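Local coordinates for superoxide reductase (Giardia intestinalis, PDB 4D7P), which reduces superoxide to hydrogen peroxide, probably in defence against oxidative stress, at a single protein-bound iron ion, at residues I32-T37 against H46-I51; G55-K58 against T63-L66; F82-L87 against K91-V96. One frame throughout, in Å; residues are numbered along the deposited sequence.

Interaction 1: I32-T37 against H46-I51; sequences IRCGAT and HYIGTI. With FE (Fe (III) ion), chain B.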
ATOM      1  N   ILE A  32       7.438   5.119  15.117  1.00 26.96           N
ATOM      2  CA  ILE A  32       8.625   5.017  14.279  1.00 25.38           C
ATOM      3  C   ILE A  32       8.985   6.336  13.599  1.00 32.23           C
ATOM      4  O   ILE A  32       8.105   7.052  13.121  1.00 32.17           O
ATOM      5  CB  ILE A  32       8.438   3.948  13.181  1.00 27.52           C
ATOM      6  CG1 ILE A  32       8.135   2.584  13.807  1.00 25.70           C
ATOM      7  CG2 ILE A  32       9.657   3.916  12.268  1.00 25.46           C
ATOM      8  CD1 ILE A  32       7.853   1.512  12.806  1.00 26.50           C
ATOM      9  N   ARG A  33      10.278   6.652  13.564  1.00 32.58           N
ATOM     10  CA  ARG A  33      10.793   7.747  12.739  1.00 29.86           C
ATOM     11  C   ARG A  33      12.168   7.398  12.174  1.00 37.67           C
ATOM     12  O   ARG A  33      12.963   6.715  12.832  1.00 34.45           O
ATOM     13  CB  ARG A  33      10.875   9.054  13.535  1.00 29.74           C
ATOM     14  CG  ARG A  33      11.628   8.947  14.830  1.00 36.72           C
ATOM     15  CD  ARG A  33      11.897  10.334  15.401  1.00 51.28           C
ATOM     16  NE  ARG A  33      12.986  11.015  14.700  1.00 63.47           N
ATOM     17  CZ  ARG A  33      13.034  12.327  14.475  1.00 67.34           C
ATOM     18  NH1 ARG A  33      12.041  13.110  14.877  1.00 66.91           N
ATOM     19  NH2 ARG A  33      14.069  12.856  13.833  1.00 63.98           N
ATOM     20  N   CYS A  34      12.428   7.856  10.952  1.00 39.73           N
ATOM     21  CA  CYS A  34      13.715   7.651  10.289  1.00 30.79           C
ATOM     22  C   CYS A  34      14.433   8.984  10.057  1.00 32.09           C
ATOM     23  O   CYS A  34      13.970   9.802   9.261  1.00 34.26           O
ATOM     24  CB  CYS A  34      13.516   6.948   8.951  1.00 29.84           C
ATOM     25  SG  CYS A  34      12.325   5.599   8.972  1.00 36.47           S
ATOM     26  N   GLY A  35      15.551   9.221  10.738  1.00 34.96           N
ATOM     27  CA  GLY A  35      16.061   8.322  11.748  1.00 39.50           C
ATOM     28  C   GLY A  35      15.801   8.925  13.112  1.00 47.75           C
ATOM     29  O   GLY A  35      14.969   9.827  13.243  1.00 47.92           O
ATOM     30  N   ALA A  36      16.516   8.440  14.124  1.00 45.72           N
ATOM     31  CA  ALA A  36      16.212   8.789  15.513  1.00 52.68           C
ATOM     32  C   ALA A  36      16.468  10.265  15.819  1.00 53.61           C
ATOM     33  O   ALA A  36      15.642  10.923  16.451  1.00 63.38           O
ATOM     34  CB  ALA A  36      17.011   7.905  16.467  1.00 50.14           C
ATOM     35  N   THR A  37      17.606  10.778  15.355  1.00 50.16           N
ATOM     36  CA  THR A  37      18.024  12.145  15.655  1.00 64.85           C
ATOM     37  C   THR A  37      17.834  13.066  14.447  1.00 67.52           C
ATOM     38  O   THR A  37      17.342  14.188  14.584  1.00 67.28           O
ATOM     39  CB  THR A  37      19.500  12.182  16.114  1.00 73.98           C
ATOM     40  OG1 THR A  37      19.690  11.238  17.177  1.00 69.44           O
ATOM     41  CG2 THR A  37      19.901  13.586  16.590  1.00 77.87           C
ATOM     42  N   HIS A  46      14.037  12.126  -3.645  1.00 35.95           N
ATOM     43  CA  HIS A  46      14.687  11.375  -2.564  1.00 32.44           C
ATOM     44  C   HIS A  46      13.731  11.218  -1.388  1.00 31.81           C
ATOM     45  O   HIS A  46      13.337  12.206  -0.750  1.00 35.08           O
ATOM     46  CB  HIS A  46      15.978  12.060  -2.100  1.00 36.90           C
ATOM     47  CG  HIS A  46      16.765  11.254  -1.103  1.00 40.62           C
ATOM     48  ND1 HIS A  46      17.700  11.818  -0.262  1.00 34.66           N
ATOM     49  CD2 HIS A  46      16.750   9.930  -0.816  1.00 37.56           C
ATOM     50  CE1 HIS A  46      18.238  10.873   0.493  1.00 37.93           C
ATOM     51  NE2 HIS A  46      17.675   9.720   0.184  1.00 34.11           N
ATOM     52  N   TYR A  47      13.357   9.978  -1.099  1.00 30.07           N
ATOM     53  CA  TYR A  47      12.303   9.736  -0.126  1.00 31.00           C
ATOM     54  C   TYR A  47      12.398   8.353   0.502  1.00 33.82           C
ATOM     55  O   TYR A  47      12.923   7.422  -0.105  1.00 31.50           O
ATOM     56  CB  TYR A  47      10.938   9.907  -0.793  1.00 28.76           C
ATOM     57  CG  TYR A  47      10.734   9.052  -2.049  1.00 26.99           C
ATOM     58  CD1 TYR A  47      10.202   7.776  -1.954  1.00 25.19           C
ATOM     59  CD2 TYR A  47      11.059   9.532  -3.316  1.00 25.90           C
ATOM     60  CE1 TYR A  47      10.000   6.996  -3.076  1.00 27.32           C
ATOM     61  CE2 TYR A  47      10.857   8.741  -4.470  1.00 29.74           C
ATOM     62  CZ  TYR A  47      10.321   7.469  -4.324  1.00 29.20           C
ATOM     63  OH  TYR A  47      10.095   6.652  -5.420  1.00 28.92           O
ATOM     64  N   ILE A  48      11.915   8.233   1.731  1.00 29.26           N
ATOM     65  CA  ILE A  48      11.597   6.925   2.263  1.00 25.69           C
ATOM     66  C   ILE A  48      10.123   6.718   1.964  1.00 28.38           C
ATOM     67  O   ILE A  48       9.254   7.465   2.436  1.00 30.17           O
ATOM     68  CB  ILE A  48      11.906   6.798   3.762  1.00 27.21           C
ATOM     69  CG1 ILE A  48      13.414   6.606   3.944  1.00 33.55           C
ATOM     70  CG2 ILE A  48      11.155   5.614   4.375  1.00 25.57           C
ATOM     71  CD1 ILE A  48      13.869   6.772   5.390  1.00 35.30           C
ATOM     72  N   GLY A  49       9.862   5.731   1.118  1.00 26.37           N
ATOM     73  CA  GLY A  49       8.540   5.520   0.574  1.00 21.77           C
ATOM     74  C   GLY A  49       7.679   4.656   1.460  1.00 27.13           C
ATOM     75  O   GLY A  49       6.455   4.845   1.519  1.00 24.40           O
ATOM     76  N   THR A  50       8.296   3.695   2.146  1.00 25.01           N
ATOM     77  CA  THR A  50       7.523   2.829   3.033  1.00 19.83           C
ATOM     78  C   THR A  50       8.240   2.571   4.333  1.00 26.99           C
ATOM     79  O   THR A  50       9.464   2.536   4.388  1.00 26.89           O
ATOM     80  CB  THR A  50       7.197   1.433   2.402  1.00 23.21           C
ATOM     81  OG1 THR A  50       8.420   0.745   2.087  1.00 23.12           O
ATOM     82  CG2 THR A  50       6.316   1.562   1.150  1.00 24.05           C
ATOM     83  N   ILE A  51       7.451   2.378   5.379  1.00 23.88           N
ATOM     84  CA  ILE A  51       7.954   1.933   6.659  1.00 22.35           C
ATOM     85  C   ILE A  51       7.090   0.737   6.995  1.00 26.53           C
ATOM     86  O   ILE A  51       5.870   0.874   7.154  1.00 22.73           O
ATOM     87  CB  ILE A  51       7.852   3.018   7.737  1.00 25.58           C
ATOM     88  CG1 ILE A  51       8.788   4.194   7.425  1.00 28.68           C
ATOM     89  CG2 ILE A  51       8.154   2.439   9.101  1.00 23.36           C
ATOM     90  CD1 ILE A  51       8.520   5.411   8.296  1.00 29.73           C
TER
HETATM   91 FE    FE B 201      18.070   8.087   1.453  1.00 37.83          FE

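Interaction 2: G55-K58 against T63-L66; sequences GITK and TLEL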
ATOM      1  N   GLY A  55       6.292  -8.548  12.900  1.00 25.76           N
ATOM      2  CA  GLY A  55       6.471  -9.319  14.125  1.00 35.36           C
ATOM      3  C   GLY A  55       7.062 -10.703  13.876  1.00 35.18           C
ATOM      4  O   GLY A  55       6.596 -11.436  13.005  1.00 40.95           O
ATOM      5  N   ILE A  56       8.086 -11.074  14.638  1.00 30.90           N
ATOM      6  CA  ILE A  56       8.625 -12.430  14.566  1.00 38.94           C
ATOM      7  C   ILE A  56       7.896 -13.315  15.576  1.00 45.87           C
ATOM      8  O   ILE A  56       7.970 -13.082  16.788  1.00 41.75           O
ATOM      9  CB  ILE A  56      10.119 -12.476  14.850  1.00 40.34           C
ATOM     10  CG1 ILE A  56      10.833 -11.343  14.118  1.00 43.48           C
ATOM     11  CG2 ILE A  56      10.687 -13.816  14.437  1.00 43.34           C
ATOM     12  CD1 ILE A  56      10.609 -11.339  12.653  1.00 45.25           C
ATOM     13  N   THR A  57       7.192 -14.326  15.074  1.00 46.16           N
ATOM     14  CA  THR A  57       6.328 -15.142  15.918  1.00 48.65           C
ATOM     15  C   THR A  57       7.112 -16.130  16.777  1.00 53.47           C
ATOM     16  O   THR A  57       8.122 -16.685  16.340  1.00 59.96           O
ATOM     17  CB  THR A  57       5.313 -15.932  15.078  1.00 45.96           C
ATOM     18  OG1 THR A  57       5.997 -16.959  14.347  1.00 47.86           O
ATOM     19  CG2 THR A  57       4.595 -15.007  14.106  1.00 44.67           C
ATOM     20  N   LYS A  58       6.635 -16.342  18.000  1.00 54.54           N
ATOM     21  CA  LYS A  58       7.155 -17.402  18.859  1.00 58.48           C
ATOM     22  C   LYS A  58       6.805 -18.763  18.266  1.00 67.39           C
ATOM     23  O   LYS A  58       7.686 -19.568  17.950  1.00 65.26           O
ATOM     24  CB  LYS A  58       6.590 -17.272  20.274  1.00 52.70           C
ATOM     25  CG  LYS A  58       7.186 -16.120  21.072  1.00 53.34           C
ATOM     26  CD  LYS A  58       6.295 -15.723  22.239  1.00 54.54           C
ATOM     27  CE  LYS A  58       7.087 -14.970  23.295  1.00 55.79           C
ATOM     28  NZ  LYS A  58       6.210 -14.232  24.241  1.00 57.60           N
ATOM     29  N   THR A  63       8.290 -14.470  10.110  1.00 34.79           N
ATOM     30  CA  THR A  63       8.444 -13.021  10.021  1.00 38.75           C
ATOM     31  C   THR A  63       7.177 -12.418   9.407  1.00 37.44           C
ATOM     32  O   THR A  63       7.035 -12.329   8.187  1.00 34.39           O
ATOM     33  CB  THR A  63       9.681 -12.640   9.196  1.00 37.64           C
ATOM     34  OG1 THR A  63      10.851 -13.175   9.830  1.00 42.59           O
ATOM     35  CG2 THR A  63       9.823 -11.134   9.104  1.00 34.13           C
ATOM     36  N   LEU A  64       6.242 -12.041  10.270  1.00 27.71           N
ATOM     37  CA  LEU A  64       4.893 -11.690   9.847  1.00 30.98           C
ATOM     38  C   LEU A  64       4.710 -10.171   9.681  1.00 34.38           C
ATOM     39  O   LEU A  64       4.884  -9.420  10.638  1.00 34.34           O
ATOM     40  CB  LEU A  64       3.901 -12.233  10.874  1.00 27.68           C
ATOM     41  CG  LEU A  64       2.400 -12.086  10.656  1.00 35.69           C
ATOM     42  CD1 LEU A  64       1.942 -12.899   9.440  1.00 39.93           C
ATOM     43  CD2 LEU A  64       1.657 -12.523  11.913  1.00 32.21           C
ATOM     44  N   GLU A  65       4.369  -9.715   8.479  1.00 35.31           N
ATOM     45  CA  GLU A  65       4.181  -8.285   8.270  1.00 27.78           C
ATOM     46  C   GLU A  65       2.891  -7.844   8.925  1.00 24.92           C
ATOM     47  O   GLU A  65       1.818  -8.366   8.630  1.00 25.34           O
ATOM     48  CB  GLU A  65       4.165  -7.914   6.787  1.00 27.47           C
ATOM     49  CG  GLU A  65       4.203  -6.396   6.591  1.00 27.32           C
ATOM     50  CD  GLU A  65       4.146  -5.976   5.138  1.00 31.95           C
ATOM     51  OE1 GLU A  65       5.175  -6.061   4.443  1.00 30.30           O
ATOM     52  OE2 GLU A  65       3.069  -5.556   4.688  1.00 33.06           O
ATOM     53  N   LEU A  66       3.005  -6.892   9.835  1.00 23.53           N
ATOM     54  CA  LEU A  66       1.843  -6.401  10.549  1.00 22.71           C
ATOM     55  C   LEU A  66       1.160  -5.311   9.762  1.00 30.07           C
ATOM     56  O   LEU A  66      -0.071  -5.194   9.796  1.00 21.94           O
ATOM     57  CB  LEU A  66       2.241  -5.890  11.935  1.00 22.84           C
ATOM     58  CG  LEU A  66       3.117  -6.874  12.721  1.00 26.73           C
ATOM     59  CD1 LEU A  66       3.512  -6.254  14.038  1.00 23.02           C
ATOM     60  CD2 LEU A  66       2.383  -8.194  12.936  1.00 25.99           C
TER

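Interaction 3: F82-L87 against K91-V96; sequences FRVCDL and KGLLAV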
ATOM      1  N   PHE A  82       2.160   1.936  14.725  1.00 24.65           N
ATOM      2  CA  PHE A  82       1.399   0.705  14.680  1.00 22.35           C
ATOM      3  C   PHE A  82       0.913   0.397  16.064  1.00 27.00           C
ATOM      4  O   PHE A  82       1.407   0.949  17.048  1.00 26.85           O
ATOM      5  CB  PHE A  82       2.252  -0.440  14.172  1.00 21.24           C
ATOM      6  CG  PHE A  82       2.796  -0.217  12.799  1.00 25.38           C
ATOM      7  CD1 PHE A  82       3.883   0.611  12.595  1.00 22.54           C
ATOM      8  CD2 PHE A  82       2.213  -0.834  11.701  1.00 29.03           C
ATOM      9  CE1 PHE A  82       4.391   0.817  11.325  1.00 27.72           C
ATOM     10  CE2 PHE A  82       2.717  -0.635  10.437  1.00 32.65           C
ATOM     11  CZ  PHE A  82       3.809   0.199  10.249  1.00 28.58           C
ATOM     12  N   ARG A  83      -0.058  -0.492  16.154  1.00 24.47           N
ATOM     13  CA  ARG A  83      -0.446  -0.979  17.458  1.00 28.16           C
ATOM     14  C   ARG A  83      -0.604  -2.475  17.318  1.00 28.74           C
ATOM     15  O   ARG A  83      -1.521  -2.954  16.664  1.00 25.15           O
ATOM     16  CB  ARG A  83      -1.720  -0.305  17.940  1.00 31.98           C
ATOM     17  CG  ARG A  83      -2.003  -0.528  19.410  1.00 39.46           C
ATOM     18  CD  ARG A  83      -3.020   0.462  19.925  1.00 44.53           C
ATOM     19  NE  ARG A  83      -2.474   1.246  21.021  1.00 51.54           N
ATOM     20  CZ  ARG A  83      -2.461   2.571  21.069  1.00 54.38           C
ATOM     21  NH1 ARG A  83      -2.976   3.281  20.080  1.00 58.12           N
ATOM     22  NH2 ARG A  83      -1.932   3.185  22.117  1.00 60.75           N
ATOM     23  N   VAL A  84       0.320  -3.208  17.916  1.00 29.10           N
ATOM     24  CA  VAL A  84       0.431  -4.623  17.649  1.00 27.84           C
ATOM     25  C   VAL A  84      -0.615  -5.448  18.382  1.00 31.05           C
ATOM     26  O   VAL A  84      -0.671  -5.461  19.604  1.00 33.16           O
ATOM     27  CB  VAL A  84       1.832  -5.137  18.016  1.00 27.96           C
ATOM     28  CG1 VAL A  84       1.920  -6.639  17.778  1.00 41.12           C
ATOM     29  CG2 VAL A  84       2.881  -4.400  17.200  1.00 27.70           C
ATOM     30  N   CYS A  85      -1.443  -6.149  17.621  1.00 28.17           N
ATOM     31  CA  CYS A  85      -2.394  -7.084  18.213  1.00 28.02           C
ATOM     32  C   CYS A  85      -1.674  -8.223  18.895  1.00 36.83           C
ATOM     33  O   CYS A  85      -0.702  -8.738  18.350  1.00 40.48           O
ATOM     34  CB  CYS A  85      -3.327  -7.650  17.149  1.00 30.54           C
ATOM     35  SG  CYS A  85      -4.430  -6.443  16.446  1.00 38.99           S
ATOM     36  N   ASP A  86      -2.145  -8.615  20.077  1.00 37.73           N
ATOM     37  CA  ASP A  86      -1.610  -9.797  20.739  1.00 42.07           C
ATOM     38  C   ASP A  86      -0.075  -9.783  20.770  1.00 44.26           C
ATOM     39  O   ASP A  86       0.554 -10.703  20.245  1.00 42.23           O
ATOM     40  CB  ASP A  86      -2.095 -11.061  20.022  1.00 38.61           C
ATOM     41  CG  ASP A  86      -3.612 -11.148  19.936  1.00 52.96           C
ATOM     42  OD1 ASP A  86      -4.290 -10.842  20.941  1.00 57.65           O
ATOM     43  OD2 ASP A  86      -4.130 -11.523  18.862  1.00 55.22           O
ATOM     44  N   LEU A  87       0.522  -8.737  21.350  1.00 40.76           N
ATOM     45  CA  LEU A  87       1.980  -8.551  21.300  1.00 36.75           C
ATOM     46  C   LEU A  87       2.747  -9.723  21.907  1.00 41.81           C
ATOM     47  O   LEU A  87       3.867 -10.039  21.479  1.00 35.40           O
ATOM     48  CB  LEU A  87       2.387  -7.257  22.012  1.00 36.05           C
ATOM     49  CG  LEU A  87       3.885  -6.901  22.016  1.00 42.55           C
ATOM     50  CD1 LEU A  87       4.384  -6.584  20.620  1.00 33.66           C
ATOM     51  CD2 LEU A  87       4.202  -5.737  22.963  1.00 36.11           C
ATOM     52  N   LYS A  91       8.287 -12.579  19.583  1.00 46.78           N
ATOM     53  CA  LYS A  91       9.529 -12.521  20.346  1.00 50.28           C
ATOM     54  C   LYS A  91      10.358 -11.291  19.985  1.00 50.32           C
ATOM     55  O   LYS A  91      11.296 -10.929  20.698  1.00 44.58           O
ATOM     56  CB  LYS A  91      10.348 -13.797  20.134  1.00 61.79           C
ATOM     57  CG  LYS A  91      10.665 -14.153  18.693  1.00 59.46           C
ATOM     58  CD  LYS A  91      11.059 -15.627  18.602  1.00 70.69           C
ATOM     59  CE  LYS A  91      11.398 -16.050  17.180  1.00 79.00           C
ATOM     60  NZ  LYS A  91      11.510 -17.535  17.033  1.00 80.59           N
ATOM     61  N   GLY A  92      10.000 -10.646  18.880  1.00 39.08           N
ATOM     62  CA  GLY A  92      10.682  -9.439  18.451  1.00 42.06           C
ATOM     63  C   GLY A  92       9.904  -8.677  17.390  1.00 35.97           C
ATOM     64  O   GLY A  92       9.018  -9.241  16.744  1.00 35.92           O
ATOM     65  N   LEU A  93      10.236  -7.397  17.221  1.00 28.55           N
ATOM     66  CA  LEU A  93       9.681  -6.559  16.155  1.00 33.53           C
ATOM     67  C   LEU A  93      10.789  -6.122  15.203  1.00 38.22           C
ATOM     68  O   LEU A  93      11.901  -5.780  15.631  1.00 36.34           O
ATOM     69  CB  LEU A  93       8.990  -5.316  16.726  1.00 34.43           C
ATOM     70  CG  LEU A  93       7.906  -5.555  17.760  1.00 31.49           C
ATOM     71  CD1 LEU A  93       7.365  -4.221  18.277  1.00 29.74           C
ATOM     72  CD2 LEU A  93       6.812  -6.381  17.110  1.00 27.03           C
ATOM     73  N   LEU A  94      10.474  -6.120  13.917  1.00 33.27           N
ATOM     74  CA  LEU A  94      11.425  -5.730  12.886  1.00 36.43           C
ATOM     75  C   LEU A  94      10.831  -4.601  12.064  1.00 34.20           C
ATOM     76  O   LEU A  94       9.812  -4.789  11.402  1.00 29.07           O
ATOM     77  CB  LEU A  94      11.772  -6.922  11.977  1.00 33.29           C
ATOM     78  CG  LEU A  94      12.632  -6.604  10.749  1.00 33.58           C
ATOM     79  CD1 LEU A  94      14.054  -6.219  11.164  1.00 33.32           C
ATOM     80  CD2 LEU A  94      12.632  -7.754   9.748  1.00 37.16           C
ATOM     81  N   ALA A  95      11.452  -3.426  12.120  1.00 33.01           N
ATOM     82  CA  ALA A  95      11.010  -2.298  11.302  1.00 33.09           C
ATOM     83  C   ALA A  95      11.894  -2.221  10.070  1.00 37.93           C
ATOM     84  O   ALA A  95      13.101  -2.449  10.156  1.00 35.54           O
ATOM     85  CB  ALA A  95      11.062  -0.979  12.103  1.00 25.45           C
ATOM     86  N   VAL A  96      11.304  -1.915   8.920  1.00 27.99           N
ATOM     87  CA  VAL A  96      12.080  -1.821   7.686  1.00 31.98           C
ATOM     88  C   VAL A  96      11.695  -0.593   6.865  1.00 32.81           C
ATOM     89  O   VAL A  96      10.546  -0.455   6.437  1.00 38.32           O
ATOM     90  CB  VAL A  96      11.914  -3.080   6.803  1.00 31.35           C
ATOM     91  CG1 VAL A  96      12.624  -2.881   5.493  1.00 27.44           C
ATOM     92  CG2 VAL A  96      12.482  -4.314   7.513  1.00 30.89           C
TER

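Interaction 1: I32-T37 against H46-I51
I32 and C34 face I51 and I48 across two strands, 32-34 and 48-51, whose axes come within 9.5 Å and run nearly antiparallel, at 154° between their N-to-C directions. The strands belong to different sheets. No backbone hydrogen bond joins them, and side chains fill the gap, as in a beta sandwich. The I32 and I51 side chains run past one another, head against tail. I51 CG2 is met by I32 CG2 and by I32 CD1, each at 3.8 Å. C34 fills the space next to them. Its CB touches I48 CD1 at 3.6 Å. The I48 chain is extended at its second torsion (chi2 167°), and only its terminal methyl reaches C34. The sulfur of C34 lies beside the backbone N (chi1 -42°), which brings SG to I51 CD1 at 3.9 Å; I48 CD1 is only slightly farther from it. A80 of strand 79-83 and A95 and A97 of strand 90-99 extend this apolar layer. Just before I48 in the chain, H46 reaches the iron. H46 NE2 binds it at 2.1 Å, with H19, H40, H102 and C99 SG as further ligands. The contact itself has no polar bond: it rests on apolar contact and close fit, while the directional chemistry lies at the H46 end of segment 46-51.

Interaction 2: G55-K58 against T63-L66
G55 and I56 pair with L64 and T63 in a beta hairpin formed by strands 48-57 and 63-71, part of the four-stranded sheet of the sandwich. G55 and L64 are the hydrogen-bonded antiparallel pair. G55 N donates to L64 O, and L64 N to G55 O, both at 2.8 Å. The second bond is the straighter, 162° at the hydrogen against 150°. I56 and T63 are the next pair, non-hydrogen-bonded, with CA atoms 4.6 Å apart. Both side chains rise from the same face of the sheet as neighbours. From I56 CB, the CG2 branch runs anti to the backbone N and does not reach T63. The CG1 branch lies beside the N, and CG1 too stays clear of T63. A second bend (chi2 -56°) then swings CD1 across to the partner strand. CD1 alone makes the contact: it meets T63 OG1 at 3.4 Å, T63 CG2 at 3.6 Å, and T63 CB slightly farther off. The other face carries L64, whose CB rests near G55 O. T57 CG2 approaches that CB more loosely, while T57 OG1 is hydrogen-bonded to V62 N in the turn. Other subunits pack on this part of strand 63-71: L64 and L66 pack on L75 of the third subunit, and E65 N bonds to Y98 OH of the fourth. L66 curls back over G55, with its CG 3.6 Å from G55 N.

Interaction 3: F82-L87 against K91-V96
L93 reaches from strand 90-99 toward V84 and L87, which follow R83 in the chain. Its CD2 methyl makes the closest contacts. L93 CD2 is 4.4 Å from V84 CG2 and 4.3 Å from L87 CD1. Those two methyls are themselves 4.3 Å apart, so the three form a nearly equilateral triangle. The more enclosed part is around V84 and L93, both buried. V84 CG2 also meets L66 of the neighbouring hairpin, and L93 packs on V30 and M23 of the facing sheet. V84 O accepts a hydrogen bond from N28 ND2, which ties this piece of chain to the turn between strands 21-26 and 29-34. The L87 side is more open, although its methyl is as close to L93: L87 is partly exposed. Its CB does not point at L93. An extended first torsion (chi1 -179°) carries the leucine end inward, and L111 at the C-terminus packs against it. Next to it, D86 is exposed, and its carboxylate has a long, weak ion pair with K89. K91 points away from V84 and L87, is poorly ordered, and bonds through NZ to N61. Only 95 Å² is buried between the two segments, and no hydrogen bond crosses. Methyls a little beyond van der Waals contact imply weak, non-directional dispersion, with the polar groups at its margin.

Overall arrangement
Interaction 1 joins the two sheets, and interaction 3 joins the chain after R83 to strand 90-99; both are apolar. Interaction 2 lies within one sheet and uses backbone hydrogen bonds. Interaction 1 is fully buried and runs toward the iron. Interactions 2 and 3 sit across the chain's centre from it, their own centres about 7 Å apart. Interaction 2 is partly buried; interaction 3 is buried apart from L87. Strand 48-57 serves both interaction 1 and interaction 2, whose centres are about 21 Å apart. Strand 90-99 is its neighbour, with probable hydrogen bonds between I56 and both K91 and G92. F82, on the first segment of interaction 3, packs on I32 CD1 and I51 O of interaction 1.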